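Local coordinates for protein BfpC (Escherichia coli, PDB 3VHJ) that takes part in type IV pilus biogenesis, for which it is essential, as a membrane protein represented here by its N-terminal cytoplasmic domain, at residues L74-G87 with L97-D110. The protein carries 1 engineered substitution. Residues are numbered along the deposited sequence; the frame is centred on the assembly and turned at random.
Sequences LLSAIDFDGSSFCG and LVIGVDKDGMVHFD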
loop_
_atom_site.group_PDB
_atom_site.type_symbol
_atom_site.label_atom_id
_atom_site.label_comp_id
_atom_site.label_asym_id
_atom_site.label_seq_id
_atom_site.Cartn_x
_atom_site.Cartn_y
_atom_site.Cartn_z
ATOM N N LEU A 74 -5.937 1.358 0.634
ATOM C CA LEU A 74 -5.739 1.627 -0.779
ATOM C C LEU A 74 -5.266 0.412 -1.566
ATOM O O LEU A 74 -5.864 0.056 -2.580
ATOM C CB LEU A 74 -4.734 2.768 -0.966
ATOM C CG LEU A 74 -4.386 3.062 -2.428
ATOM C CD1 LEU A 74 -5.645 3.499 -3.167
ATOM C CD2 LEU A 74 -3.310 4.130 -2.506
ATOM N N LEU A 75 -4.202 -0.229 -1.098
ATOM C CA LEU A 75 -3.668 -1.373 -1.819
ATOM C C LEU A 75 -4.662 -2.505 -2.034
ATOM O O LEU A 75 -4.587 -3.203 -3.043
ATOM C CB LEU A 75 -2.397 -1.888 -1.137
ATOM C CG LEU A 75 -1.094 -1.218 -1.611
ATOM C CD1 LEU A 75 -0.797 -1.646 -3.055
ATOM C CD2 LEU A 75 -1.217 0.306 -1.529
ATOM N N SER A 76 -5.594 -2.693 -1.107
ATOM C CA SER A 76 -6.584 -3.759 -1.270
ATOM C C SER A 76 -7.585 -3.385 -2.358
ATOM O O SER A 76 -8.173 -4.258 -3.001
ATOM C CB SER A 76 -7.346 -4.005 0.033
ATOM O OG SER A 76 -8.249 -2.947 0.319
ATOM N N ALA A 77 -7.766 -2.083 -2.557
ATOM C CA ALA A 77 -8.710 -1.565 -3.541
ATOM C C ALA A 77 -8.170 -1.510 -4.964
ATOM O O ALA A 77 -8.941 -1.338 -5.907
ATOM C CB ALA A 77 -9.192 -0.173 -3.119
ATOM N N ILE A 78 -6.855 -1.643 -5.124
ATOM C CA ILE A 78 -6.256 -1.611 -6.453
ATOM C C ILE A 78 -6.324 -3.011 -7.035
ATOM O O ILE A 78 -5.779 -3.963 -6.472
ATOM C CB ILE A 78 -4.788 -1.132 -6.408
ATOM C CG1 ILE A 78 -4.739 0.313 -5.899
ATOM C CG2 ILE A 78 -4.165 -1.211 -7.808
ATOM C CD1 ILE A 78 -3.335 0.906 -5.835
ATOM N N ASP A 79 -7.011 -3.134 -8.163
ATOM C CA ASP A 79 -7.181 -4.423 -8.810
ATOM C C ASP A 79 -5.854 -5.054 -9.182
ATOM O O ASP A 79 -4.889 -4.360 -9.509
ATOM C CB ASP A 79 -8.050 -4.265 -10.066
ATOM C CG ASP A 79 -8.618 -5.589 -10.561
ATOM O OD1 ASP A 79 -8.524 -6.604 -9.836
ATOM O OD2 ASP A 79 -9.177 -5.606 -11.678
ATOM N N PHE A 80 -5.803 -6.377 -9.093
ATOM C CA PHE A 80 -4.614 -7.119 -9.477
ATOM C C PHE A 80 -5.057 -8.016 -10.628
ATOM O O PHE A 80 -5.995 -8.793 -10.474
ATOM C CB PHE A 80 -4.097 -7.991 -8.334
ATOM C CG PHE A 80 -2.903 -8.813 -8.716
ATOM C CD1 PHE A 80 -1.695 -8.196 -9.041
ATOM C CD2 PHE A 80 -2.996 -10.197 -8.818
ATOM C CE1 PHE A 80 -0.602 -8.947 -9.466
ATOM C CE2 PHE A 80 -1.906 -10.954 -9.244
ATOM C CZ PHE A 80 -0.710 -10.326 -9.570
ATOM N N ASP A 81 -4.395 -7.908 -11.775
ATOM C CA ASP A 81 -4.773 -8.713 -12.935
ATOM C C ASP A 81 -3.712 -9.714 -13.358
ATOM O O ASP A 81 -3.776 -10.265 -14.459
ATOM C CB ASP A 81 -5.111 -7.799 -14.114
ATOM C CG ASP A 81 -3.896 -7.068 -14.661
ATOM O OD1 ASP A 81 -4.091 -6.057 -15.366
ATOM O OD2 ASP A 81 -2.751 -7.498 -14.402
ATOM N N GLY A 82 -2.734 -9.950 -12.491
ATOM C CA GLY A 82 -1.680 -10.890 -12.823
ATOM C C GLY A 82 -0.376 -10.196 -13.170
ATOM O O GLY A 82 0.677 -10.833 -13.229
ATOM N N SER A 83 -0.435 -8.891 -13.405
ATOM C CA SER A 83 0.772 -8.146 -13.728
ATOM C C SER A 83 1.216 -7.305 -12.532
ATOM O O SER A 83 0.393 -6.688 -11.855
ATOM C CB SER A 83 0.539 -7.260 -14.961
ATOM O OG SER A 83 -0.489 -6.315 -14.735
ATOM N N SER A 84 2.519 -7.306 -12.268
ATOM C CA SER A 84 3.094 -6.548 -11.162
ATOM C C SER A 84 3.203 -5.073 -11.541
ATOM O O SER A 84 3.187 -4.727 -12.722
ATOM C CB SER A 84 4.482 -7.098 -10.824
ATOM O OG SER A 84 5.328 -7.052 -11.966
ATOM N N PHE A 85 3.323 -4.204 -10.543
ATOM C CA PHE A 85 3.418 -2.776 -10.814
ATOM C C PHE A 85 3.909 -2.002 -9.603
ATOM O O PHE A 85 3.791 -2.458 -8.466
ATOM C CB PHE A 85 2.045 -2.234 -11.220
ATOM C CG PHE A 85 1.013 -2.319 -10.118
ATOM C CD1 PHE A 85 0.864 -1.287 -9.202
ATOM C CD2 PHE A 85 0.222 -3.451 -9.980
ATOM C CE1 PHE A 85 -0.059 -1.378 -8.158
ATOM C CE2 PHE A 85 -0.710 -3.556 -8.937
ATOM C CZ PHE A 85 -0.845 -2.514 -8.025
ATOM N N CYS A 86 4.457 -0.824 -9.860
ATOM C CA CYS A 86 4.919 0.049 -8.797
ATOM C C CYS A 86 4.733 1.462 -9.324
ATOM O O CYS A 86 4.507 1.660 -10.516
ATOM C CB CYS A 86 6.394 -0.204 -8.473
ATOM S SG CYS A 86 7.560 0.707 -9.503
ATOM N N GLY A 87 4.810 2.446 -8.441
ATOM C CA GLY A 87 4.654 3.809 -8.903
ATOM C C GLY A 87 4.721 4.855 -7.817
ATOM O O GLY A 87 4.544 4.560 -6.633
ATOM N N LEU A 97 2.391 9.148 -2.612
ATOM C CA LEU A 97 2.334 7.714 -2.388
ATOM C C LEU A 97 3.327 6.943 -3.253
ATOM O O LEU A 97 3.527 7.272 -4.417
ATOM C CB LEU A 97 0.923 7.209 -2.705
ATOM C CG LEU A 97 -0.247 7.959 -2.062
ATOM C CD1 LEU A 97 -1.556 7.393 -2.604
ATOM C CD2 LEU A 97 -0.178 7.836 -0.541
ATOM N N VAL A 98 3.957 5.929 -2.668
ATOM C CA VAL A 98 4.877 5.071 -3.406
ATOM C C VAL A 98 4.379 3.661 -3.117
ATOM O O VAL A 98 4.368 3.228 -1.967
ATOM C CB VAL A 98 6.333 5.212 -2.930
ATOM C CG1 VAL A 98 7.230 4.252 -3.725
ATOM C CG2 VAL A 98 6.801 6.650 -3.136
ATOM N N ILE A 99 3.957 2.959 -4.160
ATOM C CA ILE A 99 3.415 1.620 -3.999
ATOM C C ILE A 99 4.080 0.599 -4.908
ATOM O O ILE A 99 4.749 0.956 -5.868
ATOM C CB ILE A 99 1.895 1.621 -4.265
ATOM C CG1 ILE A 99 1.611 1.916 -5.733
ATOM C CG2 ILE A 99 1.222 2.695 -3.413
ATOM C CD1 ILE A 99 0.137 1.919 -6.075
ATOM N N GLY A 100 3.889 -0.677 -4.590
ATOM C CA GLY A 100 4.477 -1.740 -5.384
ATOM C C GLY A 100 3.841 -3.078 -5.058
ATOM O O GLY A 100 3.736 -3.447 -3.889
ATOM N N VAL A 101 3.408 -3.795 -6.093
ATOM C CA VAL A 101 2.774 -5.104 -5.934
ATOM C C VAL A 101 3.508 -6.077 -6.859
ATOM O O VAL A 101 3.732 -5.775 -8.037
ATOM C CB VAL A 101 1.276 -5.028 -6.308
ATOM C CG1 VAL A 101 0.641 -6.404 -6.240
ATOM C CG2 VAL A 101 0.561 -4.072 -5.364
ATOM N N ASP A 102 3.889 -7.236 -6.327
ATOM C CA ASP A 102 4.644 -8.198 -7.117
ATOM C C ASP A 102 3.805 -9.082 -8.019
ATOM O O ASP A 102 2.580 -8.991 -8.035
ATOM C CB ASP A 102 5.550 -9.049 -6.211
ATOM C CG ASP A 102 4.786 -10.057 -5.372
ATOM O OD1 ASP A 102 5.376 -10.574 -4.399
ATOM O OD2 ASP A 102 3.614 -10.351 -5.679
ATOM N N LYS A 103 4.486 -9.933 -8.779
ATOM C CA LYS A 103 3.839 -10.831 -9.725
ATOM C C LYS A 103 2.810 -11.758 -9.083
ATOM O O LYS A 103 1.925 -12.273 -9.765
ATOM C CB LYS A 103 4.909 -11.657 -10.449
ATOM C CG LYS A 103 4.414 -12.388 -11.689
ATOM C CD LYS A 103 3.915 -11.413 -12.746
ATOM C CE LYS A 103 3.516 -12.141 -14.015
ATOM N NZ LYS A 103 3.070 -11.193 -15.073
ATOM N N ASP A 104 2.922 -11.970 -7.774
ATOM C CA ASP A 104 1.986 -12.841 -7.063
ATOM C C ASP A 104 0.876 -12.050 -6.380
ATOM O O ASP A 104 0.045 -12.615 -5.669
ATOM C CB ASP A 104 2.719 -13.684 -6.015
ATOM C CG ASP A 104 3.674 -14.685 -6.631
ATOM O OD1 ASP A 104 3.259 -15.397 -7.569
ATOM O OD2 ASP A 104 4.834 -14.770 -6.170
ATOM N N GLY A 105 0.872 -10.738 -6.590
ATOM C CA GLY A 105 -0.150 -9.905 -5.986
ATOM C C GLY A 105 0.165 -9.492 -4.559
ATOM O O GLY A 105 -0.676 -8.907 -3.886
HETATM N N MSE A 106 1.372 -9.795 -4.092
HETATM C CA MSE A 106 1.758 -9.426 -2.736
HETATM C C MSE A 106 2.225 -7.980 -2.687
HETATM O O MSE A 106 2.995 -7.534 -3.539
HETATM C CB MSE A 106 2.878 -10.338 -2.222
HETATM C CG MSE A 106 2.505 -11.819 -2.121
HETATM SE SE MSE A 106 1.124 -12.222 -0.853
HETATM C CE MSE A 106 -0.342 -12.581 -2.053
ATOM N N VAL A 107 1.750 -7.249 -1.687
ATOM C CA VAL A 107 2.136 -5.863 -1.533
ATOM C C VAL A 107 3.571 -5.789 -1.029
ATOM O O VAL A 107 3.891 -6.308 0.045
ATOM C CB VAL A 107 1.199 -5.129 -0.540
ATOM C CG1 VAL A 107 1.680 -3.703 -0.327
ATOM C CG2 VAL A 107 -0.228 -5.129 -1.076
ATOM N N HIS A 108 4.439 -5.164 -1.820
ATOM C CA HIS A 108 5.838 -4.999 -1.436
ATOM C C HIS A 108 6.056 -3.619 -0.839
ATOM O O HIS A 108 6.842 -3.455 0.094
ATOM C CB HIS A 108 6.771 -5.166 -2.638
ATOM C CG HIS A 108 7.056 -6.590 -2.995
ATOM N ND1 HIS A 108 8.207 -6.974 -3.651
ATOM C CD2 HIS A 108 6.336 -7.722 -2.803
ATOM C CE1 HIS A 108 8.183 -8.282 -3.847
ATOM N NE2 HIS A 108 7.059 -8.759 -3.343
ATOM N N PHE A 109 5.365 -2.626 -1.388
ATOM C CA PHE A 109 5.492 -1.258 -0.907
ATOM C C PHE A 109 4.159 -0.537 -0.780
ATOM O O PHE A 109 3.292 -0.633 -1.651
ATOM C CB PHE A 109 6.396 -0.444 -1.843
ATOM C CG PHE A 109 7.797 -0.971 -1.942
ATOM C CD1 PHE A 109 8.685 -0.823 -0.881
ATOM C CD2 PHE A 109 8.230 -1.624 -3.098
ATOM C CE1 PHE A 109 9.987 -1.317 -0.963
ATOM C CE2 PHE A 109 9.527 -2.121 -3.193
ATOM C CZ PHE A 109 10.409 -1.967 -2.121
ATOM N N ASP A 110 4.012 0.183 0.325
ATOM C CA ASP A 110 2.832 0.990 0.593
ATOM C C ASP A 110 3.348 2.081 1.520
ATOM O O ASP A 110 3.306 1.941 2.737
ATOM C CB ASP A 110 1.735 0.179 1.284
ATOM C CG ASP A 110 0.552 1.039 1.692
ATOM O OD1 ASP A 110 0.526 2.231 1.303
ATOM O OD2 ASP A 110 -0.354 0.533 2.396
HETATM O O HOH W 1 -2.964 0.684 1.489
HETATM O O HOH W 2 0.792 -13.369 -11.981
#
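Phe80 lays its ring over the Asp102 to Gly105 type I turn. Gly105 CA sits over one face, 3.6 Å from the ring centroid and 10° off the normal, a CH-pi contact. Gly82 N covers the opposite face, so the ring is sandwiched between two glycine backbones. Lys103 O meets the rim at Phe80 CZ, 3.3 Å away. With CG anti to the backbone N (chi1 178°), the ring is carried across to the turn. Cut back to an alanine, this position would probably lose the CH-pi contact with Gly105 and the ring edge at Lys103 O, opening a gap between Gly82 and Gly105.

Val101 is shared. Its CB lies over the Phe85 ring, its CG1 nears Phe80, and its CG2 touches Leu75 CD1 at 3.6 Å. Leu75 and Val101 pass in opposite directions, and Leu75 also packs against Val107. Ile99 CD1 lies in the plane of the Phe85 ring, at its edge, and meets Ile78 CD1 tip to tip at 3.6 Å.

The same strands, 85-90 and 96-101, pair as an antiparallel hairpin. Phe85 with Val101 and Gly87 with Ile99 are hydrogen-bonded pairs; Val101 N to Phe85 O is 2.8 Å. At the loop end, Lys103 NZ donates to Gly82 O at 3.0 Å, tilted 29° from the carbonyl plane, and also forms a salt bridge with Asp134. A water bridges Gly82 O and Lys103 O.

The chemistry thus divides: backbone bonds set the strand register, Leu75 and Ile78 join one sheet face, and the Phe80 ring, Lys103 bond and bridging water join the two loops.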